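Local coordinates for MHC class I protein (Ginglymostoma cirratum, PDB 6LUP) that is an MHC class I heavy chain that pairs with beta-2-microglobulin, holds a short peptide in its groove and probably presents it to T cells, at residues W115-I121 with T132-G137. Residues are numbered along the deposited sequence; the frame is centred on the assembly and turned at random.
Sequences WDSTDFI and TPVTWG
A type I' turn from W115 to T118, with D116 (45/49) and S117 (58/24) both in the left-handed helical region, joins two antiparallel strands; T118 (chi1 p) sends OG1 back to W115 O at 2.8 Å. F120 and I121 both face H113 as a classic beta bulge, F120 taking phi/psi -111/-61. T132 lies closest in register to I121 (CA to CA 4.6 Å), and its chi1 t rotamer places OG1 2.8 Å from F120 O and 3.1 Å from V134 O, one proton facing two acceptors. P133 CG packs on D119 CB at 3.7 Å, while D119 OD1 is hydrogen-bonded to an aromatic side chain of beta-2-microglobulin. F120, chi1 t, lays CE1 3.6 Å from G137 CA, with W136 O at the F120 ring edge, 3.4 Å from CE1. W136, chi1 p, brings NE1 to 3.7 Å from CD1 of W115 (chi1 t), the five-membered rings oblique, planes at 76°. L79, R82 and an apolar peptide side chain touch F120, placing this sheet-to-helix junction at one end of the MHC class I peptide-binding groove.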
ATOM      1  N   TRP A 115       2.206  -1.407 -18.023  1.00 51.76           N
ATOM      2  CA  TRP A 115       3.031  -0.401 -18.666  1.00 53.56           C
ATOM      3  C   TRP A 115       2.347   0.949 -18.481  1.00 54.44           C
ATOM      4  O   TRP A 115       1.160   1.100 -18.787  1.00 54.84           O
ATOM      5  CB  TRP A 115       3.201  -0.759 -20.144  1.00 55.44           C
ATOM      6  CG  TRP A 115       3.557   0.376 -21.050  1.00 57.89           C
ATOM      7  CD1 TRP A 115       2.771   0.914 -22.023  1.00 59.73           C
ATOM      8  CD2 TRP A 115       4.790   1.108 -21.080  1.00 58.58           C
ATOM      9  NE1 TRP A 115       3.433   1.934 -22.659  1.00 61.21           N
ATOM     10  CE2 TRP A 115       4.674   2.077 -22.098  1.00 60.20           C
ATOM     11  CE3 TRP A 115       5.983   1.040 -20.346  1.00 58.23           C
ATOM     12  CZ2 TRP A 115       5.699   2.973 -22.405  1.00 61.27           C
ATOM     13  CZ3 TRP A 115       7.007   1.936 -20.651  1.00 59.08           C
ATOM     14  CH2 TRP A 115       6.854   2.888 -21.672  1.00 60.70           C
ATOM     15  N   ASP A 116       3.097   1.917 -17.958  1.00 54.74           N
ATOM     16  CA  ASP A 116       2.562   3.239 -17.615  1.00 55.71           C
ATOM     17  C   ASP A 116       1.223   3.146 -16.880  1.00 54.61           C
ATOM     18  O   ASP A 116       0.253   3.809 -17.246  1.00 55.77           O
ATOM     19  CB  ASP A 116       2.451   4.133 -18.862  1.00 58.11           C
ATOM     20  CG  ASP A 116       3.784   4.745 -19.272  1.00 59.29           C
ATOM     21  OD1 ASP A 116       4.774   4.606 -18.526  1.00 58.84           O
ATOM     22  OD2 ASP A 116       3.842   5.375 -20.346  1.00 61.54           O
ATOM     23  N   SER A 117       1.190   2.306 -15.851  1.00 52.75           N
ATOM     24  CA  SER A 117       0.020   2.124 -14.981  1.00 51.87           C
ATOM     25  C   SER A 117      -1.272   1.684 -15.687  1.00 52.34           C
ATOM     26  O   SER A 117      -2.372   1.909 -15.176  1.00 52.29           O
ATOM     27  CB  SER A 117      -0.215   3.367 -14.107  1.00 51.69           C
ATOM     28  OG  SER A 117       0.879   3.586 -13.233  1.00 50.85           O
ATOM     29  N   THR A 118      -1.132   1.051 -16.852  1.00 52.71           N
ATOM     30  CA  THR A 118      -2.267   0.434 -17.547  1.00 53.33           C
ATOM     31  C   THR A 118      -1.983  -1.042 -17.836  1.00 52.96           C
ATOM     32  O   THR A 118      -0.835  -1.423 -18.085  1.00 52.09           O
ATOM     33  CB  THR A 118      -2.611   1.151 -18.874  1.00 54.97           C
ATOM     34  OG1 THR A 118      -1.473   1.135 -19.741  1.00 55.37           O
ATOM     35  CG2 THR A 118      -3.042   2.592 -18.628  1.00 55.57           C
ATOM     36  N   ASP A 119      -3.037  -1.860 -17.802  1.00 53.22           N
ATOM     37  CA  ASP A 119      -2.932  -3.294 -18.074  1.00 53.02           C
ATOM     38  C   ASP A 119      -2.070  -3.575 -19.293  1.00 53.35           C
ATOM     39  O   ASP A 119      -2.305  -3.033 -20.370  1.00 55.12           O
ATOM     40  CB  ASP A 119      -4.317  -3.910 -18.275  1.00 53.99           C
ATOM     41  CG  ASP A 119      -5.062  -4.125 -16.971  1.00 53.81           C
ATOM     42  OD1 ASP A 119      -4.657  -3.563 -15.930  1.00 53.35           O
ATOM     43  OD2 ASP A 119      -6.063  -4.865 -16.991  1.00 54.91           O
ATOM     44  N   PHE A 120      -1.055  -4.407 -19.110  1.00 52.40           N
ATOM     45  CA  PHE A 120      -0.200  -4.790 -20.216  1.00 53.07           C
ATOM     46  C   PHE A 120      -0.410  -6.256 -20.567  1.00 53.25           C
ATOM     47  O   PHE A 120      -0.824  -6.575 -21.681  1.00 55.10           O
ATOM     48  CB  PHE A 120       1.267  -4.488 -19.901  1.00 52.29           C
ATOM     49  CG  PHE A 120       2.233  -5.055 -20.900  1.00 53.10           C
ATOM     50  CD1 PHE A 120       2.154  -4.709 -22.248  1.00 54.58           C
ATOM     51  CD2 PHE A 120       3.234  -5.932 -20.490  1.00 52.04           C
ATOM     52  CE1 PHE A 120       3.045  -5.235 -23.168  1.00 55.02           C
ATOM     53  CE2 PHE A 120       4.130  -6.459 -21.406  1.00 52.59           C
ATOM     54  CZ  PHE A 120       4.036  -6.111 -22.747  1.00 54.00           C
ATOM     55  N   ILE A 121      -0.140  -7.138 -19.609  1.00 51.80           N
ATOM     56  CA  ILE A 121      -0.274  -8.574 -19.815  1.00 51.55           C
ATOM     57  C   ILE A 121      -0.468  -9.268 -18.465  1.00 50.56           C
ATOM     58  O   ILE A 121       0.026  -8.795 -17.439  1.00 49.83           O
ATOM     59  CB  ILE A 121       0.942  -9.140 -20.598  1.00 51.57           C
ATOM     60  CG1 ILE A 121       0.595 -10.471 -21.276  1.00 52.14           C
ATOM     61  CG2 ILE A 121       2.186  -9.239 -19.719  1.00 50.13           C
ATOM     62  CD1 ILE A 121       1.617 -10.928 -22.298  1.00 52.20           C
ATOM     63  N   THR A 132      -3.830 -10.120 -22.961  1.00 62.14           N
ATOM     64  CA  THR A 132      -3.411  -8.734 -23.150  1.00 63.30           C
ATOM     65  C   THR A 132      -4.526  -7.923 -23.814  1.00 66.05           C
ATOM     66  O   THR A 132      -5.029  -8.306 -24.874  1.00 67.75           O
ATOM     67  CB  THR A 132      -2.100  -8.627 -23.966  1.00 63.58           C
ATOM     68  OG1 THR A 132      -1.807  -7.251 -24.238  1.00 64.15           O
ATOM     69  CG2 THR A 132      -2.194  -9.398 -25.288  1.00 65.01           C
ATOM     70  N   PRO A 133      -4.932  -6.806 -23.183  1.00 66.84           N
ATOM     71  CA  PRO A 133      -5.982  -5.969 -23.767  1.00 68.93           C
ATOM     72  C   PRO A 133      -5.462  -4.968 -24.807  1.00 70.81           C
ATOM     73  O   PRO A 133      -6.247  -4.199 -25.360  1.00 72.46           O
ATOM     74  CB  PRO A 133      -6.545  -5.234 -22.550  1.00 67.64           C
ATOM     75  CG  PRO A 133      -5.385  -5.117 -21.624  1.00 65.72           C
ATOM     76  CD  PRO A 133      -4.517  -6.325 -21.851  1.00 64.98           C
ATOM     77  N   VAL A 134      -4.156  -4.980 -25.071  1.00 71.27           N
ATOM     78  CA  VAL A 134      -3.541  -3.998 -25.967  1.00 73.33           C
ATOM     79  C   VAL A 134      -2.704  -4.646 -27.066  1.00 75.25           C
ATOM     80  O   VAL A 134      -2.206  -5.761 -26.904  1.00 74.33           O
ATOM     81  CB  VAL A 134      -2.687  -2.962 -25.200  1.00 72.14           C
ATOM     82  CG1 VAL A 134      -3.575  -2.016 -24.405  1.00 71.69           C
ATOM     83  CG2 VAL A 134      -1.668  -3.646 -24.297  1.00 70.69           C
ATOM     84  N   THR A 135      -2.554  -3.926 -28.178  1.00 78.60           N
ATOM     85  CA  THR A 135      -1.835  -4.424 -29.354  1.00 80.90           C
ATOM     86  C   THR A 135      -0.341  -4.607 -29.098  1.00 79.91           C
ATOM     87  O   THR A 135       0.272  -5.533 -29.635  1.00 79.75           O
ATOM     88  CB  THR A 135      -2.026  -3.504 -30.582  1.00 83.96           C
ATOM     89  OG1 THR A 135      -1.520  -2.195 -30.290  1.00 84.16           O
ATOM     90  CG2 THR A 135      -3.502  -3.409 -30.979  1.00 85.66           C
ATOM     91  N   TRP A 136       0.236  -3.730 -28.275  1.00 79.35           N
ATOM     92  CA  TRP A 136       1.670  -3.789 -27.967  1.00 78.94           C
ATOM     93  C   TRP A 136       2.047  -4.909 -26.984  1.00 76.84           C
ATOM     94  O   TRP A 136       3.211  -5.039 -26.587  1.00 75.11           O
ATOM     95  CB  TRP A 136       2.210  -2.424 -27.509  1.00 79.16           C
ATOM     96  CG  TRP A 136       1.419  -1.740 -26.425  1.00 79.03           C
ATOM     97  CD1 TRP A 136       1.609  -1.851 -25.076  1.00 77.06           C
ATOM     98  CD2 TRP A 136       0.332  -0.819 -26.602  1.00 80.59           C
ATOM     99  NE1 TRP A 136       0.706  -1.064 -24.403  1.00 77.12           N
ATOM    100  CE2 TRP A 136      -0.091  -0.421 -25.314  1.00 79.30           C
ATOM    101  CE3 TRP A 136      -0.326  -0.295 -27.725  1.00 83.16           C
ATOM    102  CZ2 TRP A 136      -1.144   0.478 -25.115  1.00 79.90           C
ATOM    103  CZ3 TRP A 136      -1.377   0.601 -27.526  1.00 83.84           C
ATOM    104  CH2 TRP A 136      -1.774   0.975 -26.230  1.00 82.41           C
ATOM    105  N   GLY A 137       1.057  -5.715 -26.608  1.00 76.25           N
ATOM    106  CA  GLY A 137       1.279  -6.899 -25.786  1.00 75.54           C
ATOM    107  C   GLY A 137       1.195  -8.190 -26.580  1.00 76.63           C
ATOM    108  O   GLY A 137       1.697  -9.231 -26.140  1.00 75.20           O
TER